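Local coordinates for SufC protein (Thermus thermophilus, PDB 2D2E) that probably hydrolyses ATP as the cytoplasmic ABC-type ATPase of the Suf iron-sulfur cluster assembly system, at residues A[172-177]-A[200-205]; A[7-12]-A[60-65]; A[149-154]-A[179-184]; A[32-37]-A[195-200]. All coordinates share one frame; numbering follows the deposited sequence. Where two conformers were deposited one is given.

Contact 1 of 4, residues A[172-177]-A[200-205]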
loop_
_atom_site.group_PDB
_atom_site.type_symbol
_atom_site.label_atom_id
_atom_site.label_comp_id
_atom_site.label_asym_id
_atom_site.label_seq_id
_atom_site.Cartn_x
_atom_site.Cartn_y
_atom_site.Cartn_z
ATOM N N SER A 172 -2.267 -12.093 1.161
ATOM C CA SER A 172 -1.111 -12.996 1.132
ATOM C C SER A 172 -1.122 -13.995 2.291
ATOM O O SER A 172 -0.428 -15.012 2.248
ATOM C CB SER A 172 0.208 -12.214 1.173
ATOM O OG SER A 172 0.422 -11.559 -0.066
ATOM N N GLY A 173 -1.906 -13.699 3.328
ATOM C CA GLY A 173 -1.955 -14.583 4.482
ATOM C C GLY A 173 -0.570 -14.853 5.046
ATOM O O GLY A 173 0.201 -13.917 5.297
ATOM N N LEU A 174 -0.263 -16.134 5.254
ATOM C CA LEU A 174 1.050 -16.526 5.764
ATOM C C LEU A 174 1.972 -17.069 4.673
ATOM O O LEU A 174 2.861 -17.890 4.953
ATOM C CB LEU A 174 0.898 -17.560 6.893
ATOM C CG LEU A 174 0.204 -16.998 8.139
ATOM C CD1 LEU A 174 0.065 -18.102 9.209
ATOM C CD2 LEU A 174 1.031 -15.816 8.683
ATOM N N ASP A 175 1.761 -16.624 3.431
ATOM C CA ASP A 175 2.610 -17.046 2.292
ATOM C C ASP A 175 3.913 -16.256 2.480
ATOM O O ASP A 175 4.030 -15.110 2.033
ATOM C CB ASP A 175 1.914 -16.672 0.977
ATOM C CG ASP A 175 2.748 -16.978 -0.259
ATOM O OD1 ASP A 175 3.961 -17.236 -0.146
ATOM O OD2 ASP A 175 2.165 -16.935 -1.364
ATOM N N ILE A 176 4.897 -16.874 3.138
ATOM C CA ILE A 176 6.144 -16.184 3.445
ATOM C C ILE A 176 6.867 -15.582 2.230
ATOM O O ILE A 176 7.391 -14.466 2.302
ATOM C CB ILE A 176 7.111 -17.106 4.252
ATOM C CG1 ILE A 176 6.416 -17.623 5.526
ATOM C CG2 ILE A 176 8.394 -16.346 4.605
ATOM C CD1 ILE A 176 5.781 -16.539 6.432
ATOM N N ASP A 177 6.899 -16.306 1.116
ATOM C CA ASP A 177 7.566 -15.759 -0.056
ATOM C C ASP A 177 6.940 -14.439 -0.480
ATOM O O ASP A 177 7.653 -13.482 -0.774
ATOM C CB ASP A 177 7.526 -16.730 -1.233
ATOM C CG ASP A 177 7.962 -16.073 -2.535
ATOM O OD1 ASP A 177 7.086 -15.705 -3.344
ATOM O OD2 ASP A 177 9.181 -15.907 -2.738
ATOM N N THR A 200 -2.626 -5.445 7.324
ATOM C CA THR A 200 -2.475 -6.883 7.443
ATOM C C THR A 200 -3.323 -7.414 8.599
ATOM O O THR A 200 -3.670 -6.668 9.525
ATOM C CB THR A 200 -0.965 -7.192 7.710
ATOM O OG1 THR A 200 -0.739 -8.599 7.759
ATOM C CG2 THR A 200 -0.527 -6.594 9.035
ATOM N N HIS A 201 -3.688 -8.692 8.521
ATOM C CA HIS A 201 -4.430 -9.325 9.607
ATOM C C HIS A 201 -3.413 -10.008 10.517
ATOM O O HIS A 201 -3.453 -9.869 11.740
ATOM C CB HIS A 201 -5.403 -10.383 9.063
ATOM C CG HIS A 201 -6.165 -11.079 10.145
ATOM N ND1 HIS A 201 -5.929 -12.386 10.508
ATOM C CD2 HIS A 201 -7.111 -10.613 10.999
ATOM C CE1 HIS A 201 -6.697 -12.702 11.538
ATOM N NE2 HIS A 201 -7.423 -11.643 11.854
ATOM N N TYR A 202 -2.468 -10.721 9.909
ATOM C CA TYR A 202 -1.413 -11.417 10.659
ATOM C C TYR A 202 -0.228 -10.510 10.919
ATOM O O TYR A 202 0.111 -9.655 10.109
ATOM C CB TYR A 202 -0.876 -12.618 9.871
ATOM C CG TYR A 202 -1.883 -13.715 9.702
ATOM C CD1 TYR A 202 -2.434 -13.991 8.447
ATOM C CD2 TYR A 202 -2.294 -14.476 10.789
ATOM C CE1 TYR A 202 -3.369 -15.004 8.279
ATOM C CE2 TYR A 202 -3.246 -15.498 10.631
ATOM C CZ TYR A 202 -3.771 -15.752 9.374
ATOM O OH TYR A 202 -4.686 -16.766 9.205
ATOM N N GLN A 203 0.432 -10.729 12.044
ATOM C CA GLN A 203 1.614 -9.958 12.395
ATOM C C GLN A 203 2.858 -10.365 11.578
ATOM O O GLN A 203 3.796 -9.587 11.466
ATOM C CB GLN A 203 1.942 -10.189 13.883
ATOM C CG GLN A 203 3.181 -9.441 14.408
ATOM C CD GLN A 203 4.510 -10.201 14.270
ATOM O OE1 GLN A 203 4.550 -11.381 13.937
ATOM N NE2 GLN A 203 5.591 -9.503 14.533
ATOM N N ARG A 204 2.844 -11.574 11.012
ATOM C CA ARG A 204 4.006 -12.116 10.289
ATOM C C ARG A 204 4.858 -11.160 9.466
ATOM O O ARG A 204 6.069 -11.089 9.659
ATOM C CB ARG A 204 3.592 -13.293 9.395
ATOM C CG ARG A 204 4.782 -14.132 8.894
ATOM C CD ARG A 204 5.580 -14.724 10.067
ATOM N NE ARG A 204 4.692 -15.381 11.027
ATOM C CZ ARG A 204 4.152 -16.586 10.861
ATOM N NH1 ARG A 204 4.419 -17.294 9.771
ATOM N NH2 ARG A 204 3.315 -17.065 11.771
ATOM N N ILE A 205 4.242 -10.429 8.546
ATOM C CA ILE A 205 5.028 -9.526 7.700
ATOM C C ILE A 205 5.831 -8.479 8.463
ATOM O O ILE A 205 6.856 -7.973 7.961
ATOM C CB ILE A 205 4.115 -8.859 6.625
ATOM C CG1 ILE A 205 4.977 -8.209 5.525
ATOM C CG2 ILE A 205 3.191 -7.820 7.277
ATOM C CD1 ILE A 205 4.148 -7.700 4.333
HETATM O O HOH W 1 -0.467 -11.230 5.523
#
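Gly173 and Leu174 belong to the Ser-Gly-Leu-Asp sequence that marks the D-loop of ABC ATPases. They pack on Tyr202 and Arg204 in the loop after strand 195-199, where the family has its switch histidine. Gly173 sits in a type II' turn from Ser172 to Asp175, with the positive phi (54°) that favours glycine. Leu174 stands over one face of the Tyr202 ring. Its CG lies 4.0 Å from the ring centroid, 11° off the ring normal, a CH-pi contact. Leu174 CD2 reaches Tyr202 CG at 3.7 Å and Arg204 CB at 3.7 Å. In the conformer given, the Arg204 chain bends at chi2 and chi3, and Leu174 CD2 lies over its guanidinium, offset toward the rim. Ile176 CD1 touches Arg204 CG at 3.6 Å and NH1 at the edge of the same group. An alanine in place of Tyr202 would probably open a gap beside Gly173 and deprive Leu174 CG of its aromatic partner. A water donates to Gly173 O at 2.8 Å and, weakly, to Thr200 OG1. Thr200 OG1 in turn donates to a lone pair of Tyr202 O at 2.7 Å. No direct hydrogen bond joins the two segments. Apolar packing joins them at the surface, with one water bridging weakly, so the fit rests on shape more than on fixed polar pairs.

Contact 2 of 4, residues A[7-12]-A[60-65]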
loop_
_atom_site.group_PDB
_atom_site.type_symbol
_atom_site.label_atom_id
_atom_site.label_comp_id
_atom_site.label_asym_id
_atom_site.label_seq_id
_atom_site.Cartn_x
_atom_site.Cartn_y
_atom_site.Cartn_z
ATOM N N ARG A 7 -8.629 11.752 8.409
ATOM C CA ARG A 7 -9.211 12.537 9.492
ATOM C C ARG A 7 -10.731 12.411 9.618
ATOM O O ARG A 7 -11.480 12.774 8.712
ATOM C CB ARG A 7 -8.852 13.999 9.303
ATOM C CG ARG A 7 -9.476 14.938 10.332
ATOM C CD ARG A 7 -8.707 14.863 11.634
ATOM N NE ARG A 7 -9.177 15.853 12.605
ATOM C CZ ARG A 7 -9.938 15.561 13.659
ATOM N NH1 ARG A 7 -10.320 14.303 13.886
ATOM N NH2 ARG A 7 -10.321 16.529 14.489
ATOM N N ASP A 8 -11.168 11.908 10.770
ATOM C CA ASP A 8 -12.598 11.746 11.094
ATOM C C ASP A 8 -13.379 11.169 9.924
ATOM O O ASP A 8 -14.406 11.722 9.519
ATOM C CB ASP A 8 -13.174 13.090 11.513
ATOM C CG ASP A 8 -14.601 13.046 11.997
ATOM O OD1 ASP A 8 -14.950 12.120 12.762
ATOM O OD2 ASP A 8 -15.385 13.946 11.625
ATOM N N LEU A 9 -12.889 10.053 9.390
ATOM C CA LEU A 9 -13.516 9.453 8.229
ATOM C C LEU A 9 -14.675 8.514 8.524
ATOM O O LEU A 9 -14.529 7.567 9.288
ATOM C CB LEU A 9 -12.459 8.702 7.406
ATOM C CG LEU A 9 -12.927 8.171 6.058
ATOM C CD1 LEU A 9 -13.239 9.349 5.128
ATOM C CD2 LEU A 9 -11.844 7.300 5.442
ATOM N N TRP A 10 -15.824 8.804 7.922
ATOM C CA TRP A 10 -17.011 7.973 8.061
ATOM C C TRP A 10 -17.399 7.544 6.668
ATOM O O TRP A 10 -17.465 8.372 5.754
ATOM C CB TRP A 10 -18.161 8.761 8.716
ATOM C CG TRP A 10 -17.873 9.163 10.108
ATOM C CD1 TRP A 10 -17.054 10.179 10.518
ATOM C CD2 TRP A 10 -18.354 8.528 11.294
ATOM N NE1 TRP A 10 -16.987 10.206 11.881
ATOM C CE2 TRP A 10 -17.772 9.201 12.388
ATOM C CE3 TRP A 10 -19.215 7.442 11.541
ATOM C CZ2 TRP A 10 -18.027 8.839 13.712
ATOM C CZ3 TRP A 10 -19.466 7.081 12.857
ATOM C CH2 TRP A 10 -18.872 7.772 13.926
ATOM N N ALA A 11 -17.652 6.254 6.473
ATOM C CA ALA A 11 -17.993 5.772 5.147
ATOM C C ALA A 11 -18.939 4.585 5.227
ATOM O O ALA A 11 -18.995 3.890 6.240
ATOM C CB ALA A 11 -16.726 5.373 4.397
ATOM N N SER A 12 -19.694 4.381 4.158
ATOM C CA SER A 12 -20.635 3.273 4.096
ATOM C C SER A 12 -20.614 2.607 2.722
ATOM O O SER A 12 -20.044 3.147 1.780
ATOM C CB SER A 12 -22.046 3.774 4.446
ATOM O OG SER A 12 -22.281 5.071 3.934
ATOM N N GLY A 60 -15.455 13.465 6.944
ATOM C CA GLY A 60 -14.009 13.284 6.974
ATOM C C GLY A 60 -13.212 13.750 5.776
ATOM O O GLY A 60 -13.753 14.216 4.772
ATOM N N GLU A 61 -11.895 13.615 5.891
ATOM C CA GLU A 61 -10.975 14.002 4.831
ATOM C C GLU A 61 -9.786 13.055 4.797
ATOM O O GLU A 61 -9.530 12.332 5.762
ATOM C CB GLU A 61 -10.405 15.392 5.098
ATOM C CG GLU A 61 -11.373 16.533 5.032
ATOM C CD GLU A 61 -10.653 17.843 5.258
ATOM O OE1 GLU A 61 -10.079 18.015 6.350
ATOM O OE2 GLU A 61 -10.647 18.689 4.341
ATOM N N ILE A 62 -9.091 13.057 3.668
ATOM C CA ILE A 62 -7.860 12.292 3.511
ATOM C C ILE A 62 -6.898 13.344 2.926
ATOM O O ILE A 62 -7.073 13.802 1.786
ATOM C CB ILE A 62 -8.001 11.119 2.528
ATOM C CG1 ILE A 62 -8.982 10.078 3.087
ATOM C CG2 ILE A 62 -6.642 10.466 2.322
ATOM C CD1 ILE A 62 -9.041 8.792 2.275
ATOM N N LEU A 63 -5.907 13.735 3.724
ATOM C CA LEU A 63 -4.956 14.770 3.307
ATOM C C LEU A 63 -3.612 14.183 2.947
ATOM O O LEU A 63 -3.037 13.444 3.734
ATOM C CB LEU A 63 -4.725 15.765 4.452
ATOM C CG LEU A 63 -5.978 16.285 5.168
ATOM C CD1 LEU A 63 -5.593 17.078 6.410
ATOM C CD2 LEU A 63 -6.767 17.141 4.215
ATOM N N LEU A 64 -3.112 14.519 1.763
ATOM C CA LEU A 64 -1.804 14.048 1.342
ATOM C C LEU A 64 -0.967 15.322 1.273
ATOM O O LEU A 64 -1.167 16.168 0.393
ATOM C CB LEU A 64 -1.892 13.359 -0.018
ATOM C CG LEU A 64 -0.649 12.549 -0.394
ATOM C CD1 LEU A 64 -0.985 11.527 -1.471
ATOM C CD2 LEU A 64 0.462 13.493 -0.860
ATOM N N ASP A 65 -0.052 15.462 2.225
ATOM C CA ASP A 65 0.797 16.654 2.325
ATOM C C ASP A 65 -0.031 17.944 2.298
ATOM O O ASP A 65 0.268 18.892 1.566
ATOM C CB ASP A 65 1.877 16.670 1.238
ATOM C CG ASP A 65 2.913 15.561 1.431
ATOM O OD1 ASP A 65 3.052 15.058 2.571
ATOM O OD2 ASP A 65 3.588 15.199 0.451
#
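Arg7 and Glu61 face each other as an antiparallel hydrogen-bonded pair, with both side chains on the same face of the sheet. Arg7 N donates to Glu61 O at 2.9 Å, and Glu61 N returns a bond to Arg7 O at 3.0 Å. The side chains then part. Arg7 CG is anti to the backbone N (chi1 177°) and the chain bends at chi2. Arg7 NE ends 6.7 Å from Glu61 OE1, and Arg7 NH1 bonds to Asn23 OD1 instead. The strands belong to the antiparallel sheet characteristic of ABC ATPase domains. Strand 3-13 turns a corner at Asp8, where Asp8 and Leu9 together face Val22 in a G1 bulge. At the corner Gly60 CA comes 3.0 Å from Asp8 O, where a beta carbon on Gly60 would clash. Beyond the bulge Trp10 NE1 donates to Asp8 OD1 at 2.9 Å. The oxygen lies near the plane of the indole ring, but the N-H meets it from above the carboxylate plane. Leu9 CD2 and Ile62 CD1 meet loosely at 4.5 Å. Leu9 also packs on Leu45, and Ile62 on Leu49, of helix 42-50.

Contact 3 of 4, residues A[149-154]-A[179-184]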
loop_
_atom_site.group_PDB
_atom_site.type_symbol
_atom_site.label_atom_id
_atom_site.label_comp_id
_atom_site.label_asym_id
_atom_site.label_seq_id
_atom_site.Cartn_x
_atom_site.Cartn_y
_atom_site.Cartn_z
ATOM N N LYS A 149 2.151 -11.743 -9.033
ATOM C CA LYS A 149 1.491 -10.450 -9.214
ATOM C C LYS A 149 2.134 -9.463 -8.227
ATOM O O LYS A 149 2.334 -8.272 -8.546
ATOM C CB LYS A 149 -0.009 -10.564 -8.949
ATOM N N LYS A 150 2.497 -9.970 -7.049
ATOM C CA LYS A 150 3.136 -9.122 -6.036
ATOM C C LYS A 150 4.501 -8.620 -6.516
ATOM O O LYS A 150 4.842 -7.455 -6.301
ATOM C CB LYS A 150 3.306 -9.892 -4.721
ATOM C CG LYS A 150 1.993 -10.252 -3.990
ATOM C CD LYS A 150 1.321 -9.042 -3.310
ATOM C CE LYS A 150 0.065 -9.491 -2.553
ATOM N NZ LYS A 150 -0.684 -8.384 -1.910
ATOM N N ARG A 151 5.292 -9.494 -7.143
ATOM C CA ARG A 151 6.608 -9.083 -7.639
ATOM C C ARG A 151 6.489 -7.946 -8.639
ATOM O O ARG A 151 7.276 -7.007 -8.615
ATOM C CB ARG A 151 7.336 -10.248 -8.309
ATOM C CG ARG A 151 7.942 -11.246 -7.342
ATOM C CD ARG A 151 8.972 -12.142 -8.038
ATOM N NE ARG A 151 10.146 -11.388 -8.488
ATOM C CZ ARG A 151 11.257 -11.942 -8.977
ATOM N NH1 ARG A 151 11.356 -13.261 -9.086
ATOM N NH2 ARG A 151 12.274 -11.179 -9.355
ATOM N N ASN A 152 5.510 -8.050 -9.538
ATOM C CA ASN A 152 5.287 -7.024 -10.543
ATOM C C ASN A 152 4.889 -5.704 -9.896
ATOM O O ASN A 152 5.314 -4.641 -10.336
ATOM C CB ASN A 152 4.185 -7.459 -11.516
ATOM C CG ASN A 152 3.972 -6.458 -12.636
ATOM O OD1 ASN A 152 3.659 -5.286 -12.398
ATOM N ND2 ASN A 152 4.143 -6.917 -13.871
ATOM N N GLU A 153 4.057 -5.767 -8.861
ATOM C CA GLU A 153 3.630 -4.549 -8.178
ATOM C C GLU A 153 4.799 -3.890 -7.443
ATOM O O GLU A 153 4.876 -2.664 -7.368
ATOM C CB GLU A 153 2.511 -4.849 -7.173
ATOM C CG GLU A 153 1.244 -5.413 -7.795
ATOM C CD GLU A 153 0.115 -5.547 -6.793
ATOM O OE1 GLU A 153 0.395 -5.839 -5.610
ATOM O OE2 GLU A 153 -1.053 -5.372 -7.196
ATOM N N ILE A 154 5.701 -4.701 -6.898
ATOM C CA ILE A 154 6.858 -4.157 -6.159
ATOM C C ILE A 154 7.843 -3.488 -7.120
ATOM O O ILE A 154 8.482 -2.503 -6.777
ATOM C CB ILE A 154 7.551 -5.248 -5.315
ATOM C CG1 ILE A 154 6.654 -5.612 -4.126
ATOM C CG2 ILE A 154 8.928 -4.777 -4.841
ATOM C CD1 ILE A 154 6.293 -4.394 -3.225
ATOM N N LEU A 179 5.117 -12.350 1.362
ATOM C CA LEU A 179 5.325 -11.299 2.355
ATOM C C LEU A 179 6.739 -10.753 2.241
ATOM O O LEU A 179 6.949 -9.549 2.365
ATOM C CB LEU A 179 5.113 -11.834 3.773
ATOM C CG LEU A 179 3.734 -12.469 4.009
ATOM C CD1 LEU A 179 3.688 -13.067 5.417
ATOM C CD2 LEU A 179 2.638 -11.412 3.831
ATOM N N LYS A 180 7.702 -11.631 1.963
ATOM C CA LYS A 180 9.076 -11.173 1.867
ATOM C C LYS A 180 9.326 -10.301 0.639
ATOM O O LYS A 180 10.146 -9.393 0.693
ATOM C CB LYS A 180 10.048 -12.367 1.918
ATOM C CG LYS A 180 10.216 -12.884 3.344
ATOM C CD LYS A 180 11.372 -13.863 3.475
ATOM C CE LYS A 180 11.647 -14.164 4.939
ATOM N NZ LYS A 180 12.678 -15.219 5.091
ATOM N N VAL A 181 8.630 -10.582 -0.458
ATOM C CA VAL A 181 8.781 -9.777 -1.670
ATOM C C VAL A 181 8.317 -8.351 -1.374
ATOM O O VAL A 181 8.964 -7.366 -1.763
ATOM C CB VAL A 181 7.940 -10.336 -2.819
ATOM C CG1 VAL A 181 7.710 -9.255 -3.863
ATOM C CG2 VAL A 181 8.654 -11.530 -3.446
ATOM N N VAL A 182 7.168 -8.230 -0.717
ATOM C CA VAL A 182 6.681 -6.901 -0.390
ATOM C C VAL A 182 7.630 -6.213 0.601
ATOM O O VAL A 182 7.908 -5.029 0.475
ATOM C CB VAL A 182 5.231 -6.980 0.142
ATOM C CG1 VAL A 182 4.732 -5.599 0.595
ATOM C CG2 VAL A 182 4.332 -7.487 -0.981
ATOM N N ALA A 183 8.127 -6.943 1.599
ATOM C CA ALA A 183 9.044 -6.325 2.561
ATOM C C ALA A 183 10.302 -5.820 1.869
ATOM O O ALA A 183 10.810 -4.757 2.203
ATOM C CB ALA A 183 9.412 -7.325 3.658
ATOM N N ARG A 184 10.816 -6.584 0.912
ATOM C CA ARG A 184 12.031 -6.160 0.213
ATOM C C ARG A 184 11.778 -4.823 -0.456
ATOM O O ARG A 184 12.599 -3.907 -0.372
ATOM C CB ARG A 184 12.440 -7.193 -0.837
ATOM C CG ARG A 184 13.655 -6.759 -1.657
ATOM C CD ARG A 184 14.242 -7.922 -2.435
ATOM N NE ARG A 184 14.696 -8.985 -1.542
ATOM C CZ ARG A 184 15.572 -9.925 -1.885
ATOM N NH1 ARG A 184 16.099 -9.941 -3.105
ATOM N NH2 ARG A 184 15.923 -10.853 -1.005
#
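The guanidinium of Arg151 is the flat group here, and nothing from the segment 179-184 lies on its faces or edges. It makes cation-pi contacts with Trp131 and Tyr135, while the stem of Arg151 packs on Val181. The two helices run parallel, 2° apart in direction, with the axes of the short segments 9.3 Å apart. They are successive helices of the P-loop ATPase domain, joined through strand 164-168. Helix 148-160 follows the signature motif of the family. Val181 points toward helix 148-160. Its CG1 lies 3.9 Å from Arg151 CA, and its CG2 lies 4.0 Å from Arg151 CG. The side chains of Arg151 and Val181 cross at about a right angle. Ile154 points the other way across the same interface. Its CG1 is anti to the carbonyl carbon (chi1 -72°) and meets Val181 CG1 at 3.8 Å. Ile154 CD1 rests on the backbone of Val182, 3.8 Å from Val182 CA. An alanine in place of Ile154 would probably leave a gap between the helices, with Val181 CG1 and Val182 CA each missing a neighbour. Lys150 also points toward helix 176-189, but only its aliphatic part touches Val182. Its NZ forms salt bridges with Glu169 and Asp171, near the end of strand 164-168. Lower on the same side chain, Lys150 CD lies 4.1 Å from Val182 CG2.

Contact 4 of 4, residues A[32-37]-A[195-200]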
loop_
_atom_site.group_PDB
_atom_site.type_symbol
_atom_site.label_atom_id
_atom_site.label_comp_id
_atom_site.label_asym_id
_atom_site.label_seq_id
_atom_site.Cartn_x
_atom_site.Cartn_y
_atom_site.Cartn_z
ATOM N N HIS A 32 4.160 2.515 8.722
ATOM C CA HIS A 32 3.225 2.080 9.753
ATOM C C HIS A 32 2.467 0.835 9.323
ATOM O O HIS A 32 2.402 0.510 8.123
ATOM C CB HIS A 32 2.200 3.167 10.028
ATOM C CG HIS A 32 2.766 4.367 10.706
ATOM N ND1 HIS A 32 1.970 5.287 11.351
ATOM C CD2 HIS A 32 4.039 4.820 10.812
ATOM C CE1 HIS A 32 2.732 6.260 11.828
ATOM N NE2 HIS A 32 3.989 6.001 11.513
ATOM N N ALA A 33 1.895 0.162 10.318
ATOM C CA ALA A 33 1.065 -1.021 10.099
ATOM C C ALA A 33 -0.378 -0.721 10.548
ATOM O O ALA A 33 -0.588 0.012 11.531
ATOM C CB ALA A 33 1.626 -2.213 10.930
ATOM N N LEU A 34 -1.363 -1.282 9.828
ATOM C CA LEU A 34 -2.775 -1.166 10.201
ATOM C C LEU A 34 -3.260 -2.613 10.283
ATOM O O LEU A 34 -3.334 -3.315 9.269
ATOM C CB LEU A 34 -3.609 -0.417 9.151
ATOM C CG LEU A 34 -5.120 -0.394 9.466
ATOM C CD1 LEU A 34 -5.421 0.205 10.848
ATOM C CD2 LEU A 34 -5.815 0.387 8.369
ATOM N N MET A 35 -3.568 -3.037 11.502
ATOM C CA MET A 35 -4.018 -4.399 11.772
ATOM C C MET A 35 -5.461 -4.395 12.235
ATOM O O MET A 35 -6.050 -3.344 12.489
ATOM C CB MET A 35 -3.140 -5.021 12.868
ATOM C CG MET A 35 -1.682 -5.119 12.487
ATOM S SD MET A 35 -0.734 -5.981 13.754
ATOM C CE MET A 35 -1.389 -7.626 13.594
ATOM N N GLY A 36 -6.039 -5.583 12.328
ATOM C CA GLY A 36 -7.398 -5.662 12.816
ATOM C C GLY A 36 -8.065 -6.950 12.392
ATOM O O GLY A 36 -7.533 -7.689 11.559
ATOM N N PRO A 37 -9.223 -7.260 12.976
ATOM C CA PRO A 37 -9.957 -8.469 12.614
ATOM C C PRO A 37 -10.418 -8.214 11.169
ATOM O O PRO A 37 -10.579 -7.058 10.769
ATOM C CB PRO A 37 -11.142 -8.455 13.582
ATOM C CG PRO A 37 -10.628 -7.677 14.772
ATOM C CD PRO A 37 -9.846 -6.566 14.121
ATOM N N GLY A 195 6.437 7.454 2.685
ATOM C CA GLY A 195 5.707 6.986 3.849
ATOM C C GLY A 195 4.879 5.791 3.384
ATOM O O GLY A 195 4.453 5.739 2.225
ATOM N N ALA A 196 4.651 4.824 4.265
ATOM C CA ALA A 196 3.850 3.662 3.878
ATOM C C ALA A 196 2.942 3.173 5.001
ATOM O O ALA A 196 3.234 3.357 6.190
ATOM C CB ALA A 196 4.768 2.521 3.467
ATOM N N LEU A 197 1.837 2.547 4.602
ATOM C CA LEU A 197 0.914 1.945 5.562
ATOM C C LEU A 197 0.734 0.517 5.046
ATOM O O LEU A 197 0.251 0.317 3.933
ATOM C CB LEU A 197 -0.438 2.680 5.551
ATOM C CG LEU A 197 -1.492 2.114 6.528
ATOM C CD1 LEU A 197 -1.018 2.263 7.971
ATOM C CD2 LEU A 197 -2.824 2.813 6.330
ATOM N N VAL A 198 1.122 -0.464 5.860
ATOM C CA VAL A 198 0.994 -1.871 5.494
ATOM C C VAL A 198 -0.222 -2.384 6.264
ATOM O O VAL A 198 -0.256 -2.329 7.515
ATOM C CB VAL A 198 2.259 -2.643 5.912
ATOM C CG1 VAL A 198 2.127 -4.127 5.600
ATOM C CG2 VAL A 198 3.464 -2.065 5.187
ATOM N N ILE A 199 -1.230 -2.837 5.517
ATOM C CA ILE A 199 -2.468 -3.346 6.111
ATOM C C ILE A 199 -2.352 -4.859 6.161
ATOM O O ILE A 199 -2.015 -5.495 5.167
ATOM C CB ILE A 199 -3.692 -2.910 5.247
ATOM C CG1 ILE A 199 -3.714 -1.383 5.192
ATOM C CG2 ILE A 199 -5.010 -3.466 5.831
ATOM C CD1 ILE A 199 -4.757 -0.822 4.221
ATOM N N THR A 200 -2.626 -5.445 7.324
ATOM C CA THR A 200 -2.475 -6.883 7.443
ATOM C C THR A 200 -3.323 -7.414 8.599
ATOM O O THR A 200 -3.670 -6.668 9.525
ATOM C CB THR A 200 -0.965 -7.192 7.710
ATOM O OG1 THR A 200 -0.739 -8.599 7.759
ATOM C CG2 THR A 200 -0.527 -6.594 9.035
#
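His32 N donates to Ala196 O at 2.8 Å, the first of four backbone bonds between two parallel strands. Val198 N to His32 O and Leu34 N to Val198 O follow. Thr200 N to Leu34 O, at 3.0 Å, completes the ladder. CA-H...O contacts fill in between, such as Ala33 CA to Val198 O at 3.2 Å. On one face Leu34 CB meets Leu197 CD1 at 3.9 Å and Ile199 CG1 at 4.1 Å. On Leu197, CG is anti to the backbone N (chi1 180°), and with chi2 at 63° CD1 is turned toward Leu34 CB. At the far end Met35 CG and Thr200 CG2 lie 3.9 Å apart, their side chains side by side and pointing the same way. Farther out, the His32 ring is held by Glu30 at NE2 and by His215 at ND1. Gly36 N takes part in a hydrogen bond with Tyr239 OH. Gly36 opens the Walker A sequence, whose Lys42 binds ADP. This pair lies in the middle of the core sheet, with strand 164-168 beyond 195-199 and strand 213-218 beyond 31-35. Helix 42-50 packs on Leu34 and Ile199, and the loop residue Leu206 packs on Ala33 and Met35.

How the contacts relate
From the N terminus, contact 2 opens first, at 7-12. Contact 4 opens at 32-37, before contact 2 closes at 60-65, so these two cross. Contact 2 stays within the antiparallel sheet. Contact 4 spans a long stretch and closes only at 195-200, in the core sheet. Within that span contact 3 opens at 149-154 and closes at 179-184, pairing two helices. Contact 1 opens at 172-177, inside contact 3, and closes last at 200-205. It therefore crosses both contacts 3 and 4. Thr200 is common to contacts 1 and 4, and Leu179 of contact 3 packs on Ser172 and Arg204 of contact 1. Contact 2 lies apart, touching none of the others.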